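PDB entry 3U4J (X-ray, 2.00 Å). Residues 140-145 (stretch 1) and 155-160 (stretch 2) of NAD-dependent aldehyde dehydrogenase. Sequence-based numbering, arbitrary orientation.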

ATOM      1  N   ALA A 140      -6.820 -11.266  -1.665  1.00  9.90           N
ATOM      2  CA  ALA A 140      -5.544 -10.617  -1.341  1.00 10.63           C
ATOM      3  C   ALA A 140      -5.654  -9.458  -0.332  1.00 10.41           C
ATOM      4  O   ALA A 140      -4.694  -8.721  -0.138  1.00 10.15           O
ATOM      5  N   LEU A 141      -6.822  -9.283   0.276  1.00  9.76           N
ATOM      6  CA  LEU A 141      -7.051  -8.183   1.190  1.00 10.39           C
ATOM      7  C   LEU A 141      -6.161  -8.333   2.407  1.00 10.60           C
ATOM      8  O   LEU A 141      -6.031  -9.424   2.964  1.00 11.80           O
ATOM      9  N   GLU A 142      -5.557  -7.239   2.833  1.00  9.61           N
ATOM     10  CA  GLU A 142      -4.564  -7.330   3.888  1.00 10.81           C
ATOM     11  C   GLU A 142      -4.752  -6.248   4.950  1.00 10.03           C
ATOM     12  O   GLU A 142      -5.528  -5.295   4.761  1.00  9.73           O
ATOM     13  N   GLY A 143      -4.057  -6.424   6.068  1.00  9.54           N
ATOM     14  CA  GLY A 143      -3.817  -5.358   7.042  1.00  8.62           C
ATOM     15  C   GLY A 143      -2.310  -5.207   7.159  1.00  8.98           C
ATOM     16  O   GLY A 143      -1.575  -5.603   6.242  1.00  8.25           O
ATOM     17  N   GLN A 144      -1.836  -4.681   8.292  1.00  8.60           N
ATOM     18  CA  GLN A 144      -0.436  -4.367   8.444  1.00  9.06           C
ATOM     19  C   GLN A 144       0.152  -4.967   9.688  1.00  9.72           C
ATOM     20  O   GLN A 144      -0.566  -5.185  10.687  1.00  9.86           O
ATOM     21  N   THR A 145       1.466  -5.201   9.627  1.00 10.02           N
ATOM     22  CA  THR A 145       2.286  -5.509  10.810  1.00 10.61           C
ATOM     23  C   THR A 145       3.210  -4.334  11.094  1.00 11.03           C
ATOM     24  O   THR A 145       3.688  -3.655  10.180  1.00 10.30           O
ATOM     25  N   GLY A 155       2.858  -4.903  16.629  1.00 13.88           N
ATOM     26  CA  GLY A 155       1.604  -4.253  16.257  1.00 12.62           C
ATOM     27  C   GLY A 155       0.956  -5.003  15.104  1.00 12.27           C
ATOM     28  O   GLY A 155       1.626  -5.382  14.138  1.00 11.85           O
ATOM     29  N   LEU A 156      -0.335  -5.250  15.221  1.00 11.98           N
ATOM     30  CA  LEU A 156      -1.091  -5.870  14.153  1.00 12.88           C
ATOM     31  C   LEU A 156      -2.272  -4.984  13.855  1.00 13.46           C
ATOM     32  O   LEU A 156      -2.891  -4.418  14.762  1.00 15.63           O
ATOM     33  N   VAL A 157      -2.553  -4.824  12.572  1.00 12.70           N
ATOM     34  CA  VAL A 157      -3.803  -4.251  12.150  1.00 11.39           C
ATOM     35  C   VAL A 157      -4.495  -5.352  11.363  1.00 11.32           C
ATOM     36  O   VAL A 157      -4.001  -5.782  10.307  1.00 11.17           O
ATOM     37  N   LEU A 158      -5.632  -5.819  11.893  1.00 10.41           N
ATOM     38  CA  LEU A 158      -6.396  -6.876  11.239  1.00  9.89           C
ATOM     39  C   LEU A 158      -7.607  -6.318  10.482  1.00  9.60           C
ATOM     40  O   LEU A 158      -8.365  -5.515  11.011  1.00  9.40           O
ATOM     41  N   ARG A 159      -7.765  -6.756   9.240  1.00  8.81           N
ATOM     42  CA  ARG A 159      -8.935  -6.442   8.458  1.00  9.05           C
ATOM     43  C   ARG A 159     -10.031  -7.476   8.698  1.00  9.41           C
ATOM     44  O   ARG A 159      -9.790  -8.689   8.624  1.00 10.21           O
ATOM     45  N   GLU A 160     -11.231  -6.985   8.995  1.00  9.29           N
ATOM     46  CA  GLU A 160     -12.387  -7.826   9.307  1.00 10.97           C
ATOM     47  C   GLU A 160     -13.593  -7.245   8.571  1.00 10.38           C
ATOM     48  O   GLU A 160     -13.567  -6.075   8.153  1.00 11.11           O
TER

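The strand through Q144 and T145 runs antiparallel to that of 155-160, their axes approaching to 4.8 Å, and the contact buries 395 Å² summed over both sides. Its backbone polar groups are satisfied chiefly around Q144 and V157. The amide V157 N donates to Q144 O over 2.8 Å in a nearly straight bond (166°), whereas the return bond from Q144 N to V157 O is longer, at 3.2 Å, and bent to 135°. Each of these carbonyls also receives a CA-H...O contact: G143 CA lies 3.3 Å from V157 O, and L156 CA lies 3.6 Å from Q144 O. A third such contact places T145 CA 3.4 Å from G155 O.

Apart from these two backbone bonds, the polar link is made by a side chain. The CA-to-CB bond of R159 points toward stretch 1, and the residue has the largest area covered across the contact. With chi1 and chi2 both t and chi3 m, it reaches the carbonyl of E142. R159 NE donates to E142 O at 3.0 Å with an angle of 161°, and R159 NH2 adds a weak bond to E142 O at 3.4 Å and 136°. The carbonyl oxygen sits at the guanidinium edge, near its plane, where the N-H groups can address it. R159 NH1 and NH2 also have hydrogen-bond partners elsewhere in the structure. L141, in the mt rotamer, supplies the apolar side of this arrangement: its CB packs 3.6 Å from R159 CD, and its CD2 lies over one face of the guanidinium. The CA-to-CB bond of E142 points away (chi1 p, chi2 t), and the contact with R159 is through E142 O.

Q144 and V157 send their side chains to the same face of the sheet. Q144 adopts chi1 m and chi2 p, bringing OE1 to 3.7 Å from CB of V157, itself in the t rotamer. This is a packing contact; Q144 OE1 finds its hydrogen bond elsewhere in the structure. On the other face, T145 (p) and L156 (mt) form a non-hydrogen-bonded pair, with T145 CG2 4.0 Å from L156 CD2. The methyl group thus meets the leucine, while T145 OG1 is hydrogen-bonded elsewhere.

G143 has no side chain, and the close approach there depends on that: an ideal CB would lie 2.0 Å from V157 O, a clash. The CA-to-CB bond of L158 (mt) points away from stretch 1, and E160 is out of reach, both of its carboxylate oxygens being hydrogen-bonded elsewhere.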

ATOM      1  CB  ALA A 140      -4.881 -10.134  -2.611  1.00 10.15           C
ATOM      2  CB  LEU A 141      -8.515  -8.104   1.602  1.00 10.06           C
ATOM      3  CG  LEU A 141      -9.496  -7.872   0.439  1.00 11.88           C
ATOM      4  CD1 LEU A 141     -10.924  -7.866   0.975  1.00 11.47           C
ATOM      5  CD2 LEU A 141      -9.164  -6.580  -0.268  1.00 12.25           C
ATOM      6  CB  GLU A 142      -3.151  -7.260   3.261  1.00 12.33           C
ATOM      7  CG  GLU A 142      -2.924  -5.956   2.538  1.00 17.35           C
ATOM      8  CD  GLU A 142      -1.674  -5.942   1.654  1.00 22.78           C
ATOM      9  OE1 GLU A 142      -1.363  -6.961   0.995  1.00 25.83           O
ATOM     10  OE2 GLU A 142      -1.007  -4.892   1.623  1.00 23.10           O
ATOM     11  CB  GLN A 144      -0.217  -2.840   8.507  1.00  9.72           C
ATOM     12  CG  GLN A 144      -0.600  -2.060   7.227  1.00  9.31           C
ATOM     13  CD  GLN A 144      -2.097  -1.813   7.128  1.00 12.72           C
ATOM     14  OE1 GLN A 144      -2.724  -1.360   8.094  1.00 12.77           O
ATOM     15  NE2 GLN A 144      -2.689  -2.121   5.953  1.00  9.24           N
ATOM     16  CB  THR A 145       3.207  -6.766  10.627  1.00 10.75           C
ATOM     17  OG1 THR A 145       3.989  -6.636   9.420  1.00 11.48           O
ATOM     18  CG2 THR A 145       2.401  -8.028  10.530  1.00 10.77           C
ATOM     19  CB  LEU A 156      -1.608  -7.250  14.547  1.00 12.47           C
ATOM     20  CG  LEU A 156      -0.599  -8.283  15.061  1.00 13.24           C
ATOM     21  CD1 LEU A 156      -1.340  -9.545  15.507  1.00 13.09           C
ATOM     22  CD2 LEU A 156       0.474  -8.615  14.017  1.00 10.13           C
ATOM     23  CB  VAL A 157      -3.607  -2.981  11.320  1.00 10.81           C
ATOM     24  CG1 VAL A 157      -4.960  -2.401  10.935  1.00 11.68           C
ATOM     25  CG2 VAL A 157      -2.780  -1.955  12.123  1.00 12.53           C
ATOM     26  CB  LEU A 158      -6.836  -7.941  12.272  1.00 10.18           C
ATOM     27  CG  LEU A 158      -5.670  -8.615  13.018  1.00 10.87           C
ATOM     28  CD1 LEU A 158      -6.189  -9.545  14.153  1.00 12.52           C
ATOM     29  CD2 LEU A 158      -4.746  -9.381  12.056  1.00 10.95           C
ATOM     30  CB  ARG A 159      -8.579  -6.378   6.961  1.00  8.91           C
ATOM     31  CG  ARG A 159      -9.774  -6.105   6.059  1.00  8.02           C
ATOM     32  CD  ARG A 159      -9.416  -6.292   4.581  1.00 11.13           C
ATOM     33  NE  ARG A 159      -8.438  -5.325   4.087  1.00  9.37           N
ATOM     34  CZ  ARG A 159      -8.762  -4.201   3.459  1.00 10.72           C
ATOM     35  NH1 ARG A 159     -10.047  -3.860   3.294  1.00  9.76           N
ATOM     36  NH2 ARG A 159      -7.813  -3.383   3.044  1.00  7.43           N
ATOM     37  CB  GLU A 160     -12.634  -7.875  10.829  1.00 11.09           C
ATOM     38  CG  GLU A 160     -11.437  -8.390  11.650  1.00 14.62           C
ATOM     39  CD  GLU A 160     -11.751  -8.546  13.152  1.00 17.66           C
ATOM     40  OE1 GLU A 160     -12.739  -7.954  13.654  1.00 17.86           O
ATOM     41  OE2 GLU A 160     -10.985  -9.255  13.830  1.00 18.12           O
TER